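Local coordinates for protein carboxypeptidase A (Helicoverpa armigera, PDB 1JQG) that probably removes C-terminal residues from peptides as a zinc-dependent metallocarboxypeptidase of the insect midgut, captured here with its activation peptide still attached, at residues A[19-24]-A[62-67]; A[25-30]-A[68-73]; A[29-34]-A[55-60]; A[172-177]-A[299-304]; A[240-245]-A[272-277]. All blocks are in the same frame, centred on the assembly; numbering follows the deposited sequence.

Contact 1. Residues A[19-24]-A[62-67]; sequences EIYDGH and KVLVPK
Gly23 and His24, at the end of two overlapping beta turns (type I from Glu19 to Asp22, type II from Tyr21 to His24), run past Pro66 and Lys67, with the CA atoms of His24 and Pro66 4.5 Å apart. The turns leading into strand 25-30 thus pack on the end of the neighbouring strand 61-65 in the activation domain. The imidazole of His24 is held between two backbone carbons: CA of Pro66 sits 3.6 Å from its centroid, only 5° off the ring normal, as a CH-pi contact, while CA of Tyr21 covers the rim of the opposite face. CG of His24 stands anti to the carbonyl carbon (chi1 -80°), beside the backbone N. Leu64 CD2 meets Tyr21 CE2 at 3.8 Å, the side chains crossing at about a right angle; the Tyr21 hydroxyl is bonded to Asp231, a link to the catalytic part. Lys67 reaches over Gly23, whose CA lies 3.8 Å from Lys67 CD, so that any CB there would collide. A bend at chi3 (56°) turns CE toward Asp22, and NZ donates to Asp22 O at 3.1 Å from above the carbonyl plane. One water accepts from Lys67 NZ and donates weakly to Asp22 OD2. The lysine just past strand 61-65 therefore meets a turn carbonyl directly and the carboxylate through solvent, their attraction probably softened by the water.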
# COMPACT_ATOMS: atom_id res chain seq x y z
N GLU A 19 13.02 19.29 11.82
CA GLU A 19 11.90 18.45 11.35
C GLU A 19 10.58 18.94 11.92
O GLU A 19 10.40 19.43 13.03
CB GLU A 19 12.08 16.95 11.60
CG GLU A 19 13.13 16.31 10.70
CD GLU A 19 13.52 14.90 11.10
OE1 GLU A 19 12.65 14.07 11.40
OE2 GLU A 19 14.74 14.63 11.10
N ILE A 20 9.52 18.65 11.16
CA ILE A 20 8.15 18.90 11.55
C ILE A 20 7.62 17.83 12.51
O ILE A 20 6.47 17.84 12.95
CB ILE A 20 7.26 18.96 10.27
CG1 ILE A 20 7.44 17.70 9.44
CG2 ILE A 20 7.61 20.21 9.48
CD1 ILE A 20 6.93 17.55 8.04
N TYR A 21 8.45 16.85 12.84
CA TYR A 21 8.10 15.78 13.76
C TYR A 21 8.83 15.84 15.09
O TYR A 21 8.84 14.91 15.88
CB TYR A 21 8.35 14.43 13.05
CG TYR A 21 7.33 14.21 11.93
CD1 TYR A 21 7.73 14.16 10.59
CD2 TYR A 21 5.99 14.07 12.21
CE1 TYR A 21 6.82 13.96 9.58
CE2 TYR A 21 5.07 13.87 11.21
CZ TYR A 21 5.48 13.83 9.90
OH TYR A 21 4.57 13.64 8.89
N ASP A 22 9.55 16.94 15.33
CA ASP A 22 10.25 17.13 16.59
C ASP A 22 9.22 17.35 17.71
O ASP A 22 8.56 18.38 17.74
CB ASP A 22 11.18 18.32 16.52
CG ASP A 22 12.22 18.37 17.63
OD1 ASP A 22 13.15 19.20 17.50
OD2 ASP A 22 12.12 17.61 18.59
N GLY A 23 9.03 16.32 18.53
CA GLY A 23 8.04 16.43 19.61
C GLY A 23 6.82 15.54 19.39
O GLY A 23 6.04 15.35 20.34
N HIS A 24 6.68 14.98 18.19
CA HIS A 24 5.54 14.12 17.89
C HIS A 24 5.68 12.77 18.62
O HIS A 24 6.75 12.15 18.58
CB HIS A 24 5.40 13.92 16.39
CG HIS A 24 4.75 15.02 15.65
ND1 HIS A 24 4.99 16.34 15.96
CD2 HIS A 24 3.87 15.05 14.62
CE1 HIS A 24 4.30 17.14 15.16
NE2 HIS A 24 3.61 16.36 14.33
N LYS A 62 -2.49 2.28 16.68
CA LYS A 62 -1.44 3.26 16.87
C LYS A 62 -1.77 4.59 16.18
O LYS A 62 -2.31 4.61 15.07
CB LYS A 62 -0.12 2.68 16.37
CG LYS A 62 0.42 1.58 17.25
CD LYS A 62 1.91 1.33 17.07
CE LYS A 62 2.32 0.08 17.85
NZ LYS A 62 3.63 -0.51 17.48
N VAL A 63 -1.47 5.69 16.88
CA VAL A 63 -1.74 7.02 16.31
C VAL A 63 -0.61 7.99 16.59
O VAL A 63 -0.04 7.98 17.68
CB VAL A 63 -3.11 7.54 16.85
CG1 VAL A 63 -3.14 7.46 18.36
CG2 VAL A 63 -3.51 8.91 16.32
N LEU A 64 -0.24 8.78 15.55
CA LEU A 64 0.80 9.79 15.71
C LEU A 64 0.22 11.13 16.15
O LEU A 64 -0.63 11.68 15.47
CB LEU A 64 1.54 9.95 14.38
CG LEU A 64 2.74 10.92 14.38
CD1 LEU A 64 3.80 10.31 15.27
CD2 LEU A 64 3.17 11.12 12.96
N VAL A 65 0.55 11.60 17.33
CA VAL A 65 -0.01 12.81 17.92
C VAL A 65 1.02 13.93 18.06
O VAL A 65 2.11 13.78 18.64
CB VAL A 65 -0.59 12.53 19.32
CG1 VAL A 65 -1.12 13.84 19.95
CG2 VAL A 65 -1.58 11.35 19.30
N PRO A 66 0.74 15.07 17.47
CA PRO A 66 1.59 16.26 17.55
C PRO A 66 1.87 16.72 18.96
O PRO A 66 1.07 16.57 19.88
CB PRO A 66 0.83 17.32 16.75
CG PRO A 66 -0.02 16.52 15.81
CD PRO A 66 -0.46 15.34 16.64
N LYS A 67 2.98 17.43 19.17
CA LYS A 67 3.38 17.92 20.48
C LYS A 67 2.37 18.87 21.10
O LYS A 67 2.07 18.83 22.30
CB LYS A 67 4.72 18.63 20.39
CG LYS A 67 5.31 19.12 21.71
CD LYS A 67 6.75 19.56 21.41
CE LYS A 67 6.80 20.62 20.31
NZ LYS A 67 8.15 20.79 19.70
O HOH W 1 10.78 19.66 20.47

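Contact 2. Residues A[25-30]-A[68-73]; sequences AVYQVD and FKREIF
Tyr27 projects from strand 25-30 toward the first turn of helix 70-80, where CE1 of Phe73 meets one face of its ring and Arg70 reaches its hydroxyl. Phe73 has CG anti to its backbone N (chi1 168°), beside the carbonyl carbon. Its CE1 lies 3.7 Å from CG of Tyr27, nearer the rim of the tyrosine ring than the centre. The two rings, 5.1 Å between centroids, are inclined at 52°, and the side chains slide past each other in opposite directions. At the edge of the Phe73 ring, CZ meets CG1 of Val29 at 4.0 Å. Arg70 shows how a bend in a long chain brings a flat group to bear: a turn at chi3 (50°) sets NE beside the tyrosine hydroxyl, and the guanidinium stands nearly perpendicular to the tyrosine ring. NE gives Tyr27 OH a weak hydrogen bond of 3.2 Å, and the methyl of Ala25 covers one face of the guanidinium near its rim, CB 3.7 Å from NH1 of Arg70. Val63 and Val65 of the adjoining strand also pack on Phe73, continuing the apolar layer between helix and sheet. Chemically the contact is graded, with aromatic and aliphatic carbon inside and, toward the start of the helix, an arginine whose guanidinium packs a face on a methyl while NE makes a weak bond to the tyrosine hydroxyl, a link that probably adds little on its own.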
# COMPACT_ATOMS: atom_id res chain seq x y z
N ALA A 25 4.60 12.32 19.27
CA ALA A 25 4.61 11.05 19.98
C ALA A 25 3.61 10.04 19.41
O ALA A 25 2.50 10.30 18.95
CB ALA A 25 4.27 11.22 21.45
N VAL A 26 4.01 8.77 19.49
CA VAL A 26 3.19 7.65 19.05
C VAL A 26 2.50 7.04 20.25
O VAL A 26 3.18 6.68 21.23
CB VAL A 26 4.02 6.57 18.31
CG1 VAL A 26 3.22 5.31 18.05
CG2 VAL A 26 4.47 7.15 16.97
N TYR A 27 1.18 6.95 20.17
CA TYR A 27 0.40 6.38 21.26
C TYR A 27 -0.22 5.06 20.83
O TYR A 27 -0.44 4.78 19.64
CB TYR A 27 -0.68 7.36 21.70
CG TYR A 27 -0.21 8.53 22.55
CD1 TYR A 27 0.18 9.71 21.94
CD2 TYR A 27 -0.18 8.46 23.94
CE1 TYR A 27 0.57 10.80 22.71
CE2 TYR A 27 0.25 9.52 24.70
CZ TYR A 27 0.62 10.70 24.08
OH TYR A 27 1.04 11.77 24.81
N GLN A 28 -0.51 4.21 21.80
CA GLN A 28 -1.21 2.95 21.58
C GLN A 28 -2.55 3.00 22.32
O GLN A 28 -2.54 3.07 23.55
CB GLN A 28 -0.30 1.81 22.00
CG GLN A 28 -0.94 0.45 21.91
CD GLN A 28 -0.11 -0.64 22.58
OE1 GLN A 28 -0.60 -1.23 23.57
NE2 GLN A 28 1.08 -0.86 22.04
N VAL A 29 -3.65 3.08 21.57
CA VAL A 29 -4.97 3.14 22.19
C VAL A 29 -5.60 1.76 22.27
O VAL A 29 -5.62 1.07 21.27
CB VAL A 29 -5.92 4.10 21.45
CG1 VAL A 29 -5.20 5.46 21.41
CG2 VAL A 29 -6.28 3.70 20.04
N ASP A 30 -6.03 1.35 23.45
CA ASP A 30 -6.63 0.07 23.74
C ASP A 30 -8.09 0.26 24.07
O ASP A 30 -8.36 0.81 25.13
CB ASP A 30 -5.95 -0.64 24.91
CG ASP A 30 -4.45 -0.77 24.73
OD1 ASP A 30 -4.04 -1.91 24.46
OD2 ASP A 30 -3.74 0.26 24.84
N PHE A 68 1.76 19.73 20.28
CA PHE A 68 0.79 20.71 20.74
C PHE A 68 -0.60 20.14 20.90
O PHE A 68 -1.56 20.89 21.11
CB PHE A 68 0.77 21.91 19.78
CG PHE A 68 2.03 22.74 19.83
CD1 PHE A 68 2.81 22.86 18.70
CD2 PHE A 68 2.44 23.37 20.99
CE1 PHE A 68 3.98 23.61 18.72
CE2 PHE A 68 3.60 24.12 21.01
CZ PHE A 68 4.38 24.24 19.87
N LYS A 69 -0.76 18.83 20.82
CA LYS A 69 -2.05 18.17 20.97
C LYS A 69 -1.98 16.99 21.92
O LYS A 69 -3.00 16.38 22.21
CB LYS A 69 -2.57 17.68 19.61
CG LYS A 69 -3.13 18.78 18.72
CD LYS A 69 -3.45 18.21 17.35
CE LYS A 69 -4.10 19.22 16.44
NZ LYS A 69 -4.39 18.61 15.11
N ARG A 70 -0.81 16.70 22.45
CA ARG A 70 -0.58 15.59 23.35
C ARG A 70 -1.39 15.67 24.63
O ARG A 70 -1.93 14.66 25.09
CB ARG A 70 0.89 15.42 23.72
CG ARG A 70 1.79 15.03 22.55
CD ARG A 70 3.21 14.82 23.01
NE ARG A 70 3.29 13.93 24.17
CZ ARG A 70 4.44 13.38 24.60
NH1 ARG A 70 5.60 13.62 23.98
NH2 ARG A 70 4.33 12.59 25.67
N GLU A 71 -1.48 16.87 25.20
CA GLU A 71 -2.22 17.10 26.44
C GLU A 71 -3.73 16.98 26.24
O GLU A 71 -4.44 16.38 27.06
CB GLU A 71 -1.88 18.47 27.04
CG GLU A 71 -2.34 18.68 28.47
CD GLU A 71 -1.72 19.90 29.12
OE1 GLU A 71 -2.17 21.05 28.88
OE2 GLU A 71 -0.75 19.76 29.91
N ILE A 72 -4.24 17.55 25.15
CA ILE A 72 -5.66 17.49 24.83
C ILE A 72 -6.10 16.06 24.50
O ILE A 72 -7.20 15.63 24.84
CB ILE A 72 -6.00 18.40 23.63
CG1 ILE A 72 -5.63 19.87 23.92
CG2 ILE A 72 -7.47 18.28 23.27
CD1 ILE A 72 -5.79 20.73 22.67
N PHE A 73 -5.22 15.34 23.79
CA PHE A 73 -5.49 14.00 23.31
C PHE A 73 -5.69 13.03 24.47
O PHE A 73 -6.71 12.32 24.51
CB PHE A 73 -4.38 13.52 22.38
CG PHE A 73 -4.42 12.05 22.05
CD1 PHE A 73 -3.57 11.14 22.65
CD2 PHE A 73 -5.34 11.61 21.10
CE1 PHE A 73 -3.63 9.80 22.29
CE2 PHE A 73 -5.40 10.27 20.75
CZ PHE A 73 -4.54 9.37 21.34

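Contact 3. Residues A[29-34]-A[55-60]; sequences VDVASM and AVPGRP
Ala55 CB is gripped by two valines, 3.5 Å from Val29 CG2 and 3.7 Å from Val31 CG2. The same CG2 of Val31 rests on the backbone of Val56, 3.6 Å from its N. Pro57 lies alongside the backbone of Val31 and Ala32: its CA makes a CA-H...O contact of 3.5 Å with Val31 O, and its ring carbon CG is 3.5 Å from Ala32 O. At the other end, Asp30 OD1 leans on the ring of Pro60, 3.3 Å from CG. An alanine in place of Asp30 would probably leave CB and CG of Pro60 without the carboxylate that packs on them, opening a small gap. No direct hydrogen bond joins the two segments; instead a water accepts from Val31 N at 2.9 Å and donates to Val56 O. The loop's shape comes from a type II turn, Val56 to Arg59, and Val37 of helix 34-46, entered through the N-cap Ser33, backs both Val31 and Pro57. The hairpin loop between strands 50-53 and 61-65 is thus packed against the strand-to-helix junction, an arrangement belonging to the beta-alpha-beta-beta-alpha-beta fold with a four-stranded antiparallel sheet, the ferredoxin-like architecture of carboxypeptidase activation domains.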
# COMPACT_ATOMS: atom_id res chain seq x y z
N VAL A 29 -3.65 3.08 21.57
CA VAL A 29 -4.97 3.14 22.19
C VAL A 29 -5.60 1.76 22.27
O VAL A 29 -5.62 1.07 21.27
CB VAL A 29 -5.92 4.10 21.45
CG1 VAL A 29 -5.20 5.46 21.41
CG2 VAL A 29 -6.28 3.70 20.04
N ASP A 30 -6.03 1.35 23.45
CA ASP A 30 -6.63 0.07 23.74
C ASP A 30 -8.09 0.26 24.07
O ASP A 30 -8.36 0.81 25.13
CB ASP A 30 -5.95 -0.64 24.91
CG ASP A 30 -4.45 -0.77 24.73
OD1 ASP A 30 -4.04 -1.91 24.46
OD2 ASP A 30 -3.74 0.26 24.84
N VAL A 31 -8.97 -0.16 23.16
CA VAL A 31 -10.41 -0.05 23.35
C VAL A 31 -10.98 -1.37 23.83
O VAL A 31 -10.57 -2.43 23.39
CB VAL A 31 -11.13 0.44 22.07
CG1 VAL A 31 -10.73 1.89 21.78
CG2 VAL A 31 -10.82 -0.48 20.91
N ALA A 32 -11.95 -1.31 24.74
CA ALA A 32 -12.57 -2.50 25.31
C ALA A 32 -13.83 -2.91 24.56
O ALA A 32 -14.07 -4.09 24.40
CB ALA A 32 -12.95 -2.23 26.76
N SER A 33 -14.68 -1.97 24.18
CA SER A 33 -15.93 -2.29 23.50
C SER A 33 -16.11 -1.55 22.17
O SER A 33 -15.28 -0.76 21.73
CB SER A 33 -17.11 -1.94 24.43
OG SER A 33 -17.04 -0.51 24.56
N MET A 34 -17.22 -1.84 21.49
CA MET A 34 -17.58 -1.21 20.24
C MET A 34 -17.90 0.28 20.43
O MET A 34 -17.53 1.09 19.60
CB MET A 34 -18.80 -1.87 19.59
CG MET A 34 -18.54 -3.28 19.12
SD MET A 34 -17.47 -3.28 17.66
CE MET A 34 -18.64 -2.64 16.46
N ALA A 55 -8.01 1.20 16.28
CA ALA A 55 -8.25 0.49 17.51
C ALA A 55 -9.49 -0.41 17.41
O ALA A 55 -10.52 0.02 16.93
CB ALA A 55 -8.49 1.42 18.68
N VAL A 56 -9.36 -1.65 17.88
CA VAL A 56 -10.47 -2.59 17.96
C VAL A 56 -10.22 -3.52 19.13
O VAL A 56 -9.06 -3.85 19.37
CB VAL A 56 -10.57 -3.33 16.62
CG1 VAL A 56 -9.59 -4.50 16.56
CG2 VAL A 56 -11.99 -3.78 16.32
N PRO A 57 -11.26 -3.95 19.84
CA PRO A 57 -11.10 -4.90 20.94
C PRO A 57 -10.29 -6.13 20.57
O PRO A 57 -10.60 -6.82 19.61
CB PRO A 57 -12.51 -5.21 21.42
CG PRO A 57 -13.32 -4.02 20.98
CD PRO A 57 -12.68 -3.58 19.67
N GLY A 58 -9.16 -6.32 21.25
CA GLY A 58 -8.26 -7.43 21.00
C GLY A 58 -7.02 -7.09 20.18
O GLY A 58 -6.07 -7.86 20.05
N ARG A 59 -7.00 -5.91 19.56
CA ARG A 59 -5.84 -5.50 18.78
C ARG A 59 -5.74 -3.98 18.76
O ARG A 59 -6.31 -3.31 17.91
CB ARG A 59 -5.92 -6.05 17.34
CG ARG A 59 -4.63 -5.89 16.54
CD ARG A 59 -4.75 -6.44 15.12
NE ARG A 59 -5.66 -5.61 14.31
CZ ARG A 59 -6.89 -5.97 13.94
NH1 ARG A 59 -7.38 -7.15 14.29
NH2 ARG A 59 -7.65 -5.18 13.21
N PRO A 60 -5.08 -3.40 19.75
CA PRO A 60 -4.91 -1.96 19.91
C PRO A 60 -4.29 -1.24 18.72
O PRO A 60 -3.51 -1.81 17.97
CB PRO A 60 -3.98 -1.78 21.12
CG PRO A 60 -3.42 -3.10 21.43
CD PRO A 60 -4.40 -4.11 20.86
O HOH W 2 -7.74 -2.25 21.58

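Contact 4. Residues A[172-177]-A[299-304]; sequences PVVMMQ and MALYLD
Tyr302 carries Met175 at its ring edge and Gln177 at its hydroxyl. The sulfur SD of Met175 lies in the ring plane, 5.0 Å from the Tyr302 centroid and 84° off the normal, a Met-aromatic contact between side chains that lie side by side and point the same way. The carboxamide of Gln177, inclined steeply to that ring, is used at both ends: Tyr302 OH donates weakly to OE1 at 2.8 Å, and NE2 donates to Asp304 OD1 at 3.1 Å, arriving from above the carboxylate plane. A leucine in place of Gln177 would probably leave the Tyr302 hydroxyl without its OE1 acceptor and Asp304 OD1 without the NE2 donor. The other oxygen, Asp304 OD2, is hydrogen-bonded to His306 NE2, and His306 binds the zinc ion with His181 and Glu184, so this carboxylate is a second-shell group. Strands 173-177 and 299-304 run parallel, 18° between their directions, at the centre of the mixed eight-stranded sheet of the zinc carboxypeptidase fold. Their register slips by one at a beta bulge, where Val173 O accepts from Ala300 N at 2.7 Å and, weakly, from Leu301 N. Beyond it Met175 N bonds to Leu301 O, Leu303 N to Met175 O and Gln177 N to Leu303 O. Met299 CE packs 4.0 Å from Met175 CB, while Val174 CG1 and Leu301 CD2 meet on the opposite face at 4.2 Å.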
# COMPACT_ATOMS: atom_id res chain seq x y z
N PRO A 172 -5.26 -15.01 -18.89
CA PRO A 172 -5.72 -14.11 -17.86
C PRO A 172 -4.72 -13.01 -17.53
O PRO A 172 -3.52 -13.24 -17.65
CB PRO A 172 -5.91 -15.03 -16.62
CG PRO A 172 -4.91 -16.09 -16.85
CD PRO A 172 -4.96 -16.35 -18.34
N VAL A 173 -5.16 -11.87 -17.05
CA VAL A 173 -4.31 -10.77 -16.59
C VAL A 173 -4.31 -10.59 -15.07
O VAL A 173 -5.34 -10.66 -14.37
CB VAL A 173 -4.81 -9.46 -17.23
CG1 VAL A 173 -4.03 -8.23 -16.80
CG2 VAL A 173 -4.73 -9.55 -18.74
N VAL A 174 -3.15 -10.42 -14.51
CA VAL A 174 -2.93 -10.17 -13.10
C VAL A 174 -2.31 -8.77 -12.89
O VAL A 174 -1.21 -8.51 -13.38
CB VAL A 174 -2.00 -11.24 -12.48
CG1 VAL A 174 -1.67 -10.91 -11.02
CG2 VAL A 174 -2.65 -12.61 -12.62
N MET A 175 -3.08 -7.87 -12.29
CA MET A 175 -2.56 -6.51 -12.08
C MET A 175 -1.99 -6.42 -10.67
O MET A 175 -2.57 -6.92 -9.72
CB MET A 175 -3.62 -5.43 -12.36
CG MET A 175 -3.00 -4.06 -12.53
SD MET A 175 -4.18 -2.79 -12.90
CE MET A 175 -3.30 -1.34 -12.29
N MET A 176 -0.90 -5.69 -10.54
CA MET A 176 -0.28 -5.46 -9.22
C MET A 176 0.24 -4.04 -9.10
O MET A 176 0.71 -3.44 -10.08
CB MET A 176 0.83 -6.48 -9.14
CG MET A 176 1.67 -6.50 -7.90
SD MET A 176 3.18 -7.45 -8.28
CE MET A 176 2.46 -8.87 -9.06
N GLN A 177 0.06 -3.43 -7.94
CA GLN A 177 0.52 -2.05 -7.73
C GLN A 177 0.99 -1.79 -6.31
O GLN A 177 0.56 -2.42 -5.39
CB GLN A 177 -0.55 -0.99 -8.04
CG GLN A 177 -1.83 -1.16 -7.23
CD GLN A 177 -2.87 -0.12 -7.57
OE1 GLN A 177 -3.20 -0.02 -8.75
NE2 GLN A 177 -3.35 0.63 -6.57
N MET A 299 -9.10 -9.52 -16.89
CA MET A 299 -8.40 -9.37 -15.62
C MET A 299 -8.89 -10.39 -14.58
O MET A 299 -10.07 -10.34 -14.21
CB MET A 299 -8.60 -7.97 -15.00
CG MET A 299 -7.64 -7.71 -13.84
SD MET A 299 -7.65 -6.05 -13.20
CE MET A 299 -6.89 -5.15 -14.58
N ALA A 300 -7.98 -11.29 -14.17
CA ALA A 300 -8.38 -12.33 -13.21
C ALA A 300 -8.08 -11.93 -11.76
O ALA A 300 -8.84 -12.35 -10.88
CB ALA A 300 -7.72 -13.66 -13.50
N LEU A 301 -7.02 -11.17 -11.53
CA LEU A 301 -6.62 -10.85 -10.16
C LEU A 301 -6.02 -9.43 -10.09
O LEU A 301 -5.29 -9.03 -11.03
CB LEU A 301 -5.54 -11.82 -9.63
CG LEU A 301 -5.03 -11.63 -8.22
CD1 LEU A 301 -6.09 -11.74 -7.11
CD2 LEU A 301 -3.93 -12.66 -7.94
N TYR A 302 -6.43 -8.73 -9.04
CA TYR A 302 -5.95 -7.38 -8.81
C TYR A 302 -5.44 -7.25 -7.37
O TYR A 302 -6.18 -7.57 -6.43
CB TYR A 302 -7.07 -6.36 -9.04
CG TYR A 302 -6.71 -4.93 -8.74
CD1 TYR A 302 -6.14 -4.12 -9.71
CD2 TYR A 302 -6.93 -4.37 -7.46
CE1 TYR A 302 -5.81 -2.79 -9.49
CE2 TYR A 302 -6.61 -3.03 -7.22
CZ TYR A 302 -6.06 -2.25 -8.25
OH TYR A 302 -5.73 -0.97 -7.96
N LEU A 303 -4.22 -6.74 -7.22
CA LEU A 303 -3.60 -6.62 -5.93
C LEU A 303 -3.10 -5.20 -5.65
O LEU A 303 -2.26 -4.65 -6.35
CB LEU A 303 -2.46 -7.64 -5.75
CG LEU A 303 -2.80 -9.12 -5.93
CD1 LEU A 303 -1.58 -10.01 -5.83
CD2 LEU A 303 -3.86 -9.58 -4.93
N ASP A 304 -3.61 -4.59 -4.60
CA ASP A 304 -3.18 -3.27 -4.14
C ASP A 304 -2.33 -3.49 -2.89
O ASP A 304 -2.87 -3.76 -1.81
CB ASP A 304 -4.41 -2.40 -3.84
CG ASP A 304 -4.05 -0.97 -3.52
OD1 ASP A 304 -2.91 -0.53 -3.75
OD2 ASP A 304 -4.94 -0.24 -3.02

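Contact 5. Residues A[240-245]-A[272-277]; sequences TGYMAG and DTFHGR
Tyr242 is clasped between Phe274 and Arg277, one on each face of its ring, and the two neighbours differ as sharply as a buried edge and a solvent-facing cation can. On the tight side the edge of Phe274 points into the tyrosine face in an offset edge-to-face pair, planes at 89°, with CE2 of Phe274 3.5 Å from CD2 of Tyr242 and nearer the rim than the centre. One face of the Phe274 ring is itself covered by the backbone N of Gly276, centred above it at 3.5 Å from the plane. On the opposite face of the tyrosine the guanidinium of Arg277 is stacked at 28° to the ring, CZ 4.2 Å from the centroid of Tyr242, a cation-pi contact. CG of Arg277 also rests on the ring, 3.5 Å from CE2 of Tyr242, and the chain runs extended from there to NE. Only the guanidinium end is loose: it lies at the surface, and at its edge, in plane, a water accepts from Arg277 NH2 at 2.7 Å and donates to Thr240 O. The tyrosine hydroxyl takes a weak bond of 3.3 Å from Arg277 N, but its stronger partner is Glu282. Both segments belong to the long loop between helices 221-228 and 283-294, which also contains the Cys248-Cys270 disulfide. As an example of an aromatic ring serving two chemistries at once, Tyr242 offers one face to hydrocarbon and the other to a charge, and its bond to a carboxylate would probably make the ring more electron-rich and so a somewhat better seat for the arginine.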
# COMPACT_ATOMS: atom_id res chain seq x y z
N THR A 240 -2.85 20.62 -5.14
CA THR A 240 -3.11 21.96 -4.57
C THR A 240 -4.47 22.45 -5.04
O THR A 240 -5.24 21.72 -5.67
CB THR A 240 -2.04 22.96 -4.97
OG1 THR A 240 -1.84 22.93 -6.39
CG2 THR A 240 -0.68 22.65 -4.37
N GLY A 241 -4.81 23.71 -4.71
CA GLY A 241 -6.08 24.28 -5.16
C GLY A 241 -7.25 23.77 -4.36
O GLY A 241 -8.40 23.87 -4.81
N TYR A 242 -7.02 23.23 -3.16
CA TYR A 242 -8.10 22.72 -2.33
C TYR A 242 -8.29 23.57 -1.06
O TYR A 242 -9.33 23.41 -0.45
CB TYR A 242 -7.83 21.31 -1.83
CG TYR A 242 -8.19 20.21 -2.79
CD1 TYR A 242 -7.25 19.55 -3.57
CD2 TYR A 242 -9.53 19.86 -2.91
CE1 TYR A 242 -7.68 18.54 -4.44
CE2 TYR A 242 -9.94 18.85 -3.76
CZ TYR A 242 -9.01 18.19 -4.53
OH TYR A 242 -9.36 17.18 -5.42
N MET A 243 -7.49 24.61 -0.88
CA MET A 243 -7.61 25.51 0.26
C MET A 243 -6.86 26.80 -0.03
O MET A 243 -5.81 26.86 -0.69
CB MET A 243 -7.09 24.84 1.52
CG MET A 243 -7.13 25.69 2.76
SD MET A 243 -6.50 24.87 4.23
CE MET A 243 -8.09 24.12 4.68
N ALA A 244 -7.32 27.89 0.56
CA ALA A 244 -6.72 29.21 0.44
C ALA A 244 -5.28 29.28 0.89
O ALA A 244 -4.94 28.90 2.02
CB ALA A 244 -7.56 30.16 1.31
N GLY A 245 -4.39 29.62 -0.03
CA GLY A 245 -2.96 29.68 0.29
C GLY A 245 -2.35 28.29 0.42
O GLY A 245 -1.20 28.10 0.77
N ASP A 272 -5.89 13.31 6.57
CA ASP A 272 -5.13 12.36 5.78
C ASP A 272 -6.02 11.43 4.96
O ASP A 272 -5.49 10.62 4.23
CB ASP A 272 -4.21 11.53 6.69
CG ASP A 272 -3.02 12.33 7.19
OD1 ASP A 272 -2.43 13.01 6.32
OD2 ASP A 272 -2.72 12.26 8.38
N THR A 273 -7.33 11.44 5.20
CA THR A 273 -8.29 10.61 4.49
C THR A 273 -9.24 11.41 3.64
O THR A 273 -10.34 10.95 3.37
CB THR A 273 -9.09 9.75 5.50
OG1 THR A 273 -9.86 10.53 6.38
CG2 THR A 273 -8.10 8.90 6.27
N PHE A 274 -8.83 12.59 3.19
CA PHE A 274 -9.61 13.42 2.30
C PHE A 274 -9.87 12.74 0.96
O PHE A 274 -8.85 12.43 0.34
CB PHE A 274 -8.90 14.75 2.07
CG PHE A 274 -9.67 15.72 1.20
CD1 PHE A 274 -11.00 15.96 1.45
CD2 PHE A 274 -9.03 16.38 0.14
CE1 PHE A 274 -11.73 16.86 0.67
CE2 PHE A 274 -9.75 17.27 -0.63
CZ PHE A 274 -11.10 17.51 -0.37
N HIS A 275 -11.14 12.67 0.56
CA HIS A 275 -11.56 11.96 -0.63
C HIS A 275 -11.37 12.77 -1.91
O HIS A 275 -11.58 12.20 -3.00
CB HIS A 275 -12.99 11.44 -0.46
CG HIS A 275 -14.00 12.44 -0.02
ND1 HIS A 275 -14.05 13.72 -0.57
CD2 HIS A 275 -15.03 12.36 0.87
CE1 HIS A 275 -15.05 14.37 0.02
NE2 HIS A 275 -15.65 13.56 0.88
N GLY A 276 -11.14 14.08 -1.81
CA GLY A 276 -11.16 14.92 -3.02
C GLY A 276 -12.49 15.54 -3.45
O GLY A 276 -13.48 15.41 -2.75
N ARG A 277 -12.46 16.25 -4.58
CA ARG A 277 -13.61 16.91 -5.16
C ARG A 277 -14.69 15.89 -5.55
O ARG A 277 -15.87 16.15 -5.30
CB ARG A 277 -13.21 17.69 -6.43
CG ARG A 277 -12.40 18.93 -6.19
CD ARG A 277 -11.90 19.49 -7.52
NE ARG A 277 -11.04 20.66 -7.32
CZ ARG A 277 -9.72 20.62 -7.49
NH1 ARG A 277 -9.21 19.46 -7.88
NH2 ARG A 277 -8.95 21.68 -7.32
O HOH W 3 -6.62 20.73 -8.34

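Contacts 1, 2 and 3 form one continuous unit on the antiparallel sheet of the activation domain. Contacts 1 and 2, centres 9 Å apart, join where strands 61-65 and 25-30 pair, and contact 3 shares Val29 and Asp30 with contact 2 at the far end of the latter strand. Contact 4 lies in the catalytic domain, its centre about 36 Å from that of contact 1 and across the chain's centre; its Asp304 side chain is about 7 Å from the zinc ion. Contact 5, nested in the chain between the strands of contact 4, nevertheless comes closer to the activation domain, its nearest atoms about 7 Å from contact 1 and about 13 Å from contact 4.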